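Local coordinates for protein dehydroascorbate reductase (Chlamydomonas reinhardtii, PDB 5XFT) that probably catalyses the glutathione-dependent reduction of dehydroascorbate to ascorbate, as a member of the glutathione S-transferase superfamily, at residues A30-L36 against H86-L91; E98-L103 against Q128-M132; G143-G147 against Y187-L191. All coordinates share one frame; numbering follows the deposited sequence.

Interaction 1 (A30-L36 against H86-L91); sequences AYEAKKL and HPEPSL
Lys-34, the first residue beyond helix 22-33, reaches across to the loop formed by His-86 to Leu-91 and sets its ammonium between two backbone carbonyls. NZ is hydrogen-bonded to O of His-86 and to O of Pro-89; both bonds are modelled implausibly short, so the detail of this grip is doubtful. The chain starts with CG anti to the carbonyl carbon (chi1 -61°) and then bends at chi3 and chi4, which turns NZ toward the two carbonyls. On the way its methylenes run obliquely over Leu-91, CE lying 3.9 Å from Leu-91 CG. The cis peptide before Pro-89 kinks the loop here, and the proline ring comes to rest on the backbone of the lysine, with Pro-89 CD 3.6 Å from Lys-34 O.

Apolar contacts lie to both sides of this grip. Leu-91 spreads its two methyls along the last helical turn: CD2 meets Ala-33 CB at 3.6 Å, while CD1 touches Ala-30 CB at 4.1 Å. Leu-36 covers one face of the His-86 imidazole in a CH-pi contact, its CD1 4.0 Å from the ring centroid and 17° off the normal. Leu-82 of helix 75-85 packs on Ala-30, Lys-34 and Leu-36, and Glu-83 of that helix accepts a hydrogen bond from Leu-91 N.

The helix closes in a Schellman motif with Lys-35 at C-prime, and the loop that begins the linker to the C-terminal domain packs against this helix end, at the edge of the thioredoxin-like N-terminal domain of the GST fold.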
loop_
_atom_site.group_PDB
_atom_site.type_symbol
_atom_site.label_atom_id
_atom_site.label_comp_id
_atom_site.label_asym_id
_atom_site.label_seq_id
_atom_site.Cartn_x
_atom_site.Cartn_y
_atom_site.Cartn_z
ATOM N N ALA A 30 1.261 -6.715 5.074
ATOM C CA ALA A 30 0.838 -8.109 5.184
ATOM C C ALA A 30 1.722 -8.886 6.156
ATOM O O ALA A 30 1.220 -9.645 6.990
ATOM C CB ALA A 30 0.844 -8.769 3.809
ATOM N N TYR A 31 3.043 -8.707 6.066
ATOM C CA TYR A 31 3.943 -9.408 6.983
ATOM C C TYR A 31 3.758 -8.937 8.422
ATOM O O TYR A 31 3.798 -9.747 9.357
ATOM C CB TYR A 31 5.393 -9.222 6.537
ATOM C CG TYR A 31 5.844 -10.270 5.555
ATOM C CD1 TYR A 31 5.451 -10.219 4.224
ATOM C CD2 TYR A 31 6.655 -11.319 5.960
ATOM C CE1 TYR A 31 5.848 -11.186 3.323
ATOM C CE2 TYR A 31 7.062 -12.291 5.069
ATOM C CZ TYR A 31 6.657 -12.223 3.753
ATOM O OH TYR A 31 7.066 -13.196 2.865
ATOM N N GLU A 32 3.567 -7.633 8.624
ATOM C CA GLU A 32 3.345 -7.118 9.972
ATOM C C GLU A 32 2.044 -7.649 10.561
ATOM O O GLU A 32 1.974 -7.951 11.761
ATOM C CB GLU A 32 3.335 -5.592 9.943
ATOM C CG GLU A 32 4.689 -4.973 9.664
ATOM C CD GLU A 32 5.591 -4.991 10.881
ATOM O OE1 GLU A 32 5.057 -5.070 12.009
ATOM O OE2 GLU A 32 6.830 -4.938 10.710
ATOM N N ALA A 33 1.001 -7.765 9.732
ATOM C CA ALA A 33 -0.298 -8.213 10.222
ATOM C C ALA A 33 -0.247 -9.652 10.718
ATOM O O ALA A 33 -0.920 -9.993 11.698
ATOM C CB ALA A 33 -1.352 -8.070 9.125
ATOM N N LYS A 34 0.537 -10.501 10.059
ATOM C CA LYS A 34 0.742 -11.874 10.492
ATOM C C LYS A 34 1.911 -12.028 11.455
ATOM O O LYS A 34 2.285 -13.162 11.772
ATOM C CB LYS A 34 0.949 -12.784 9.280
ATOM C CG LYS A 34 -0.227 -12.803 8.331
ATOM C CD LYS A 34 0.147 -13.357 6.969
ATOM C CE LYS A 34 -0.998 -14.177 6.388
ATOM N NZ LYS A 34 -1.495 -15.185 7.371
ATOM N N LYS A 35 2.495 -10.921 11.919
ATOM C CA LYS A 35 3.607 -10.942 12.874
ATOM C C LYS A 35 4.737 -11.860 12.412
ATOM O O LYS A 35 5.463 -12.430 13.228
ATOM C CB LYS A 35 3.127 -11.338 14.271
ATOM C CG LYS A 35 1.903 -10.572 14.729
ATOM C CD LYS A 35 1.848 -10.438 16.243
ATOM C CE LYS A 35 0.442 -10.061 16.686
ATOM N NZ LYS A 35 0.085 -8.684 16.217
ATOM N N LEU A 36 4.881 -12.026 11.083
ATOM C CA LEU A 36 5.974 -12.817 10.539
ATOM C C LEU A 36 7.243 -11.973 10.478
ATOM O O LEU A 36 7.192 -10.801 10.095
ATOM C CB LEU A 36 5.631 -13.333 9.148
ATOM C CG LEU A 36 4.539 -14.396 9.110
ATOM C CD1 LEU A 36 3.956 -14.504 7.717
ATOM C CD2 LEU A 36 5.110 -15.727 9.550
ATOM N N HIS A 86 0.769 -19.455 5.400
ATOM C CA HIS A 86 0.539 -19.074 6.795
ATOM C C HIS A 86 -0.918 -18.669 6.979
ATOM O O HIS A 86 -1.244 -17.478 7.014
ATOM C CB HIS A 86 1.472 -17.939 7.218
ATOM C CG HIS A 86 2.905 -18.181 6.864
ATOM N ND1 HIS A 86 3.792 -18.785 7.727
ATOM C CD2 HIS A 86 3.601 -17.913 5.734
ATOM C CE1 HIS A 86 4.975 -18.874 7.146
ATOM N NE2 HIS A 86 4.885 -18.351 5.936
ATOM N N PRO A 87 -1.821 -19.644 7.122
ATOM C CA PRO A 87 -3.249 -19.302 7.247
ATOM C C PRO A 87 -3.587 -18.563 8.532
ATOM O O PRO A 87 -4.584 -17.829 8.559
ATOM C CB PRO A 87 -3.943 -20.671 7.176
ATOM C CG PRO A 87 -2.928 -21.587 6.535
ATOM C CD PRO A 87 -1.604 -21.095 7.019
ATOM N N GLU A 88 -2.783 -18.714 9.578
ATOM C CA GLU A 88 -2.922 -17.926 10.800
ATOM C C GLU A 88 -1.714 -17.017 11.063
ATOM O O GLU A 88 -0.575 -17.475 11.015
ATOM C CB GLU A 88 -3.115 -18.852 12.007
ATOM C CG GLU A 88 -4.300 -18.498 12.893
ATOM C CD GLU A 88 -5.607 -18.608 12.146
ATOM O OE1 GLU A 88 -6.367 -17.633 12.119
ATOM O OE2 GLU A 88 -5.845 -19.701 11.555
ATOM N N PRO A 89 -1.948 -15.736 11.393
ATOM C CA PRO A 89 -3.217 -15.003 11.470
ATOM C C PRO A 89 -3.798 -14.741 10.090
ATOM O O PRO A 89 -3.040 -14.464 9.163
ATOM C CB PRO A 89 -2.827 -13.689 12.152
ATOM C CG PRO A 89 -1.550 -13.987 12.864
ATOM C CD PRO A 89 -0.843 -14.987 12.017
ATOM N N SER A 90 -5.114 -14.829 9.949
ATOM C CA SER A 90 -5.719 -14.742 8.630
ATOM C C SER A 90 -5.882 -13.293 8.183
ATOM O O SER A 90 -6.072 -12.381 8.994
ATOM C CB SER A 90 -7.077 -15.435 8.608
ATOM O OG SER A 90 -7.687 -15.264 7.344
ATOM N N LEU A 91 -5.796 -13.095 6.867
ATOM C CA LEU A 91 -6.012 -11.797 6.238
ATOM C C LEU A 91 -7.068 -11.881 5.147
ATOM O O LEU A 91 -7.138 -10.997 4.288
ATOM C CB LEU A 91 -4.712 -11.239 5.653
ATOM C CG LEU A 91 -3.463 -11.136 6.523
ATOM C CD1 LEU A 91 -2.347 -10.445 5.743
ATOM C CD2 LEU A 91 -3.775 -10.394 7.801
#

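Interaction 2 (E98-L103 against Q128-M132); sequences EIGAKL and QLAGM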
loop_
_atom_site.group_PDB
_atom_site.type_symbol
_atom_site.label_atom_id
_atom_site.label_comp_id
_atom_site.label_asym_id
_atom_site.label_seq_id
_atom_site.Cartn_x
_atom_site.Cartn_y
_atom_site.Cartn_z
ATOM N N GLU A 98 -14.676 -4.991 -6.337
ATOM C CA GLU A 98 -14.831 -3.749 -7.091
ATOM C C GLU A 98 -14.519 -2.510 -6.260
ATOM O O GLU A 98 -14.315 -1.432 -6.832
ATOM C CB GLU A 98 -16.252 -3.644 -7.644
ATOM C CG GLU A 98 -17.296 -3.379 -6.574
ATOM C CD GLU A 98 -18.696 -3.218 -7.135
ATOM O OE1 GLU A 98 -19.334 -2.180 -6.851
ATOM O OE2 GLU A 98 -19.160 -4.130 -7.853
ATOM N N ILE A 99 -14.461 -2.637 -4.940
ATOM C CA ILE A 99 -14.334 -1.491 -4.049
ATOM C C ILE A 99 -12.866 -1.107 -3.913
ATOM O O ILE A 99 -12.010 -1.958 -3.635
ATOM C CB ILE A 99 -14.964 -1.796 -2.682
ATOM C CG1 ILE A 99 -16.477 -1.967 -2.850
ATOM C CG2 ILE A 99 -14.652 -0.702 -1.682
ATOM C CD1 ILE A 99 -17.178 -2.451 -1.618
ATOM N N GLY A 100 -12.573 0.178 -4.102
ATOM C CA GLY A 100 -11.202 0.630 -4.150
ATOM C C GLY A 100 -10.456 0.195 -5.384
ATOM O O GLY A 100 -9.251 0.442 -5.480
ATOM N N ALA A 101 -11.139 -0.436 -6.340
ATOM C CA ALA A 101 -10.452 -0.974 -7.505
ATOM C C ALA A 101 -9.874 0.114 -8.400
ATOM O O ALA A 101 -8.938 -0.162 -9.153
ATOM C CB ALA A 101 -11.398 -1.863 -8.316
ATOM N N LYS A 102 -10.407 1.335 -8.347
ATOM C CA LYS A 102 -9.904 2.426 -9.175
ATOM C C LYS A 102 -9.500 3.638 -8.346
ATOM O O LYS A 102 -9.349 4.735 -8.894
ATOM C CB LYS A 102 -10.934 2.833 -10.225
ATOM C CG LYS A 102 -11.700 1.692 -10.865
ATOM C CD LYS A 102 -12.712 2.253 -11.846
ATOM C CE LYS A 102 -13.777 1.241 -12.225
ATOM N NZ LYS A 102 -14.871 1.904 -12.992
ATOM N N LEU A 103 -9.337 3.467 -7.033
ATOM C CA LEU A 103 -8.838 4.551 -6.194
ATOM C C LEU A 103 -7.499 5.065 -6.718
ATOM O O LEU A 103 -7.361 6.240 -7.092
ATOM C CB LEU A 103 -8.712 4.052 -4.756
ATOM C CG LEU A 103 -7.969 4.904 -3.735
ATOM C CD1 LEU A 103 -8.693 6.217 -3.537
ATOM C CD2 LEU A 103 -7.843 4.155 -2.415
ATOM N N GLN A 128 -15.166 6.205 -5.730
ATOM C CA GLN A 128 -14.385 5.182 -5.037
ATOM C C GLN A 128 -14.360 5.433 -3.532
ATOM O O GLN A 128 -14.671 4.538 -2.730
ATOM C CB GLN A 128 -12.963 5.143 -5.603
ATOM C CG GLN A 128 -12.894 4.774 -7.071
ATOM C CD GLN A 128 -13.097 3.296 -7.310
ATOM O OE1 GLN A 128 -12.532 2.461 -6.606
ATOM N NE2 GLN A 128 -13.901 2.961 -8.311
ATOM N N LEU A 129 -13.988 6.652 -3.132
ATOM C CA LEU A 129 -13.951 6.994 -1.714
ATOM C C LEU A 129 -15.323 6.845 -1.074
ATOM O O LEU A 129 -15.432 6.537 0.119
ATOM C CB LEU A 129 -13.439 8.419 -1.533
ATOM C CG LEU A 129 -11.998 8.686 -1.953
ATOM C CD1 LEU A 129 -11.670 10.157 -1.771
ATOM C CD2 LEU A 129 -11.063 7.823 -1.132
ATOM N N ALA A 130 -16.386 7.072 -1.849
ATOM C CA ALA A 130 -17.733 6.871 -1.332
ATOM C C ALA A 130 -17.991 5.396 -1.051
ATOM O O ALA A 130 -18.507 5.039 0.012
ATOM C CB ALA A 130 -18.763 7.425 -2.315
ATOM N N GLY A 131 -17.644 4.524 -2.000
ATOM C CA GLY A 131 -17.761 3.092 -1.788
ATOM C C GLY A 131 -17.063 2.622 -0.528
ATOM O O GLY A 131 -17.678 1.974 0.329
ATOM N N MET A 132 -15.776 2.965 -0.397
ATOM C CA MET A 132 -15.026 2.563 0.792
ATOM C C MET A 132 -15.666 3.115 2.059
ATOM O O MET A 132 -15.810 2.400 3.060
ATOM C CB MET A 132 -13.576 3.038 0.685
ATOM C CG MET A 132 -12.825 2.472 -0.505
ATOM S SD MET A 132 -11.284 3.346 -0.819
ATOM C CE MET A 132 -10.425 3.108 0.734
HETATM O O HOH W 1 -14.795 2.104 -3.651
#
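A side chain-to-backbone contact, backed by apolar packing, joins Gln-128 of helix 118-138 to the loop that leads into helix 103-112. Bent at chi2 (-76°), the glutamine brings its amide up against the backbone of residues 100-103, and OE1 accepts a hydrogen bond from Lys-102 N at 3.0 Å. The N-H points well at the oxygen (161°), yet the donor sits above the carbonyl plane, 68° out of it. The NE2 end lies against the lysine stem, which crosses it at about a right angle, with Lys-102 CB 3.5 Å from Gln-128 NE2. A water adds a second polar link, accepting from Gly-100 N and donating to Gln-128 O.

Beside the amide the contact is apolar. The two methyls of Leu-103 part between Leu-129 and Met-132, crossing both at about a right angle: CD1 meets Leu-129 CD2 at 3.7 Å, and CD2 approaches Met-132 SD at 3.9 Å. The side chains of Ile-99 and Met-132 run past each other in opposite directions, Ile-99 CG2 lying 3.8 Å from Met-132 CG.

The loop makes a type II beta turn from Glu-98 to Ala-101, with Gly-100 at its positive-phi position, and Lys-102 follows at the N-cap position; this turn leads into the first helix of the all-helical GST C-terminal domain.

Interaction 3 (G143-G147 against Y187-L191); sequences GPLFG and YLAAL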
loop_
_atom_site.group_PDB
_atom_site.type_symbol
_atom_site.label_atom_id
_atom_site.label_comp_id
_atom_site.label_asym_id
_atom_site.label_seq_id
_atom_site.Cartn_x
_atom_site.Cartn_y
_atom_site.Cartn_z
ATOM N N GLY A 143 -15.562 -3.075 13.613
ATOM C CA GLY A 143 -14.334 -2.338 13.807
ATOM C C GLY A 143 -14.111 -1.296 12.725
ATOM O O GLY A 143 -14.808 -1.266 11.705
ATOM N N PRO A 144 -13.119 -0.421 12.926
ATOM C CA PRO A 144 -12.898 0.688 11.981
ATOM C C PRO A 144 -12.114 0.315 10.725
ATOM O O PRO A 144 -12.092 1.110 9.773
ATOM C CB PRO A 144 -12.128 1.708 12.825
ATOM C CG PRO A 144 -11.392 0.879 13.826
ATOM C CD PRO A 144 -12.214 -0.358 14.088
ATOM N N LEU A 145 -11.480 -0.854 10.686
ATOM C CA LEU A 145 -10.768 -1.316 9.504
ATOM C C LEU A 145 -11.625 -2.294 8.713
ATOM O O LEU A 145 -12.611 -2.842 9.208
ATOM C CB LEU A 145 -9.448 -1.984 9.891
ATOM C CG LEU A 145 -8.597 -1.282 10.937
ATOM C CD1 LEU A 145 -7.403 -2.145 11.247
ATOM C CD2 LEU A 145 -8.165 0.082 10.433
ATOM N N PHE A 146 -11.224 -2.522 7.462
ATOM C CA PHE A 146 -11.893 -3.533 6.654
ATOM C C PHE A 146 -11.823 -4.910 7.296
ATOM O O PHE A 146 -12.657 -5.766 6.988
ATOM C CB PHE A 146 -11.284 -3.587 5.251
ATOM C CG PHE A 146 -11.584 -2.380 4.413
ATOM C CD1 PHE A 146 -10.658 -1.355 4.297
ATOM C CD2 PHE A 146 -12.794 -2.268 3.740
ATOM C CE1 PHE A 146 -10.928 -0.243 3.528
ATOM C CE2 PHE A 146 -13.071 -1.156 2.964
ATOM C CZ PHE A 146 -12.136 -0.141 2.859
ATOM N N GLY A 147 -10.840 -5.145 8.163
ATOM C CA GLY A 147 -10.741 -6.393 8.891
ATOM C C GLY A 147 -11.168 -6.208 10.328
ATOM O O GLY A 147 -10.591 -6.801 11.245
ATOM N N TYR A 187 -10.939 5.770 9.776
ATOM C CA TYR A 187 -10.076 4.727 9.227
ATOM C C TYR A 187 -8.620 5.171 9.250
ATOM O O TYR A 187 -7.742 4.441 9.726
ATOM C CB TYR A 187 -10.522 4.381 7.808
ATOM C CG TYR A 187 -9.743 3.276 7.115
ATOM C CD1 TYR A 187 -9.733 1.979 7.608
ATOM C CD2 TYR A 187 -9.059 3.527 5.938
ATOM C CE1 TYR A 187 -9.038 0.970 6.959
ATOM C CE2 TYR A 187 -8.360 2.530 5.282
ATOM C CZ TYR A 187 -8.350 1.253 5.792
ATOM O OH TYR A 187 -7.649 0.264 5.124
ATOM N N LEU A 188 -8.348 6.387 8.766
ATOM C CA LEU A 188 -6.978 6.888 8.780
ATOM C C LEU A 188 -6.443 6.995 10.205
ATOM O O LEU A 188 -5.322 6.556 10.485
ATOM C CB LEU A 188 -6.899 8.233 8.057
ATOM C CG LEU A 188 -6.868 8.088 6.531
ATOM C CD1 LEU A 188 -7.510 9.285 5.851
ATOM C CD2 LEU A 188 -5.445 7.876 6.031
ATOM N N ALA A 189 -7.232 7.558 11.126
ATOM C CA ALA A 189 -6.779 7.640 12.515
ATOM C C ALA A 189 -6.486 6.254 13.087
ATOM O O ALA A 189 -5.476 6.054 13.778
ATOM C CB ALA A 189 -7.820 8.363 13.368
ATOM N N ALA A 190 -7.351 5.282 12.793
ATOM C CA ALA A 190 -7.153 3.921 13.281
ATOM C C ALA A 190 -5.861 3.323 12.740
ATOM O O ALA A 190 -5.088 2.714 13.489
ATOM C CB ALA A 190 -8.352 3.049 12.901
ATOM N N LEU A 191 -5.609 3.487 11.436
ATOM C CA LEU A 191 -4.372 2.975 10.848
ATOM C C LEU A 191 -3.156 3.628 11.481
ATOM O O LEU A 191 -2.183 2.953 11.829
ATOM C CB LEU A 191 -4.362 3.203 9.337
ATOM C CG LEU A 191 -5.297 2.334 8.510
ATOM C CD1 LEU A 191 -5.469 2.916 7.143
ATOM C CD2 LEU A 191 -4.736 0.935 8.426
#
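Tyr-187 is gripped on several sides, and its ring carries most of the contact between helix 182-193 and the loop 143-147. CG stands anti to the backbone N (chi1 -178°), which swings the ring out from the helix toward the loop. Phe-146 presents its edge to one face in an offset edge-to-face pair, centroids 5.3 Å apart and planes at 79°. Leu-191 CD1 of the same helix sits over the opposite face, toward its rim. Leu-145 crosses the tyrosine at about a right angle, its CD2 3.7 Å from Tyr-187 CE1, and Pro-144 O lies at the ring's edge, 3.3 Å from Tyr-187 CD1.

The hydroxyl lies in the plane of the phenylalanine ring, Tyr-187 OH being 3.5 Å from Phe-146 CD1, and hydrogen-bonds to OD1 of Asp-155 near the start of helix 153-173. That carboxylate also accepts the backbone N-H groups of Phe-146 and Gly-147, so one acidic group ties the loop and the tyrosine to a helix start within the helical bundle of the GST C-terminal domain. A leucine in place of Tyr-187 would probably leave the Asp-155 carboxylate without its hydroxyl partner and Phe-146 without an aromatic face to lean on.

Toward the surface the contact thins out. There the partly exposed Pro-144 and Ala-190 meet through the proline CB and CG against one methyl, Pro-144 CG 3.8 Å from Ala-190 CB, with Leu-145 CD2 at 3.9 Å from the same Ala-190 CB on the inner side.

In the fold
From the N terminus, interaction 1 comes first: it closes the loop 37-85, which holds most of the remaining N-terminal domain, and brings the end of helix 22-33 against the start of the linker. The linker then runs into interaction 2, which closes over helix 103-112 and the first part of helix 118-138. Interaction 3 follows, spanning helix 153-173 to tie a loop to helix 182-193. The three are in series, neither nesting nor crossing. Interactions 2 and 3 touch, Met-132 CB packing 4.1 Å from Phe-146 CZ, whereas interaction 1 stays apart, its nearest atoms about 7 Å from those of interaction 3.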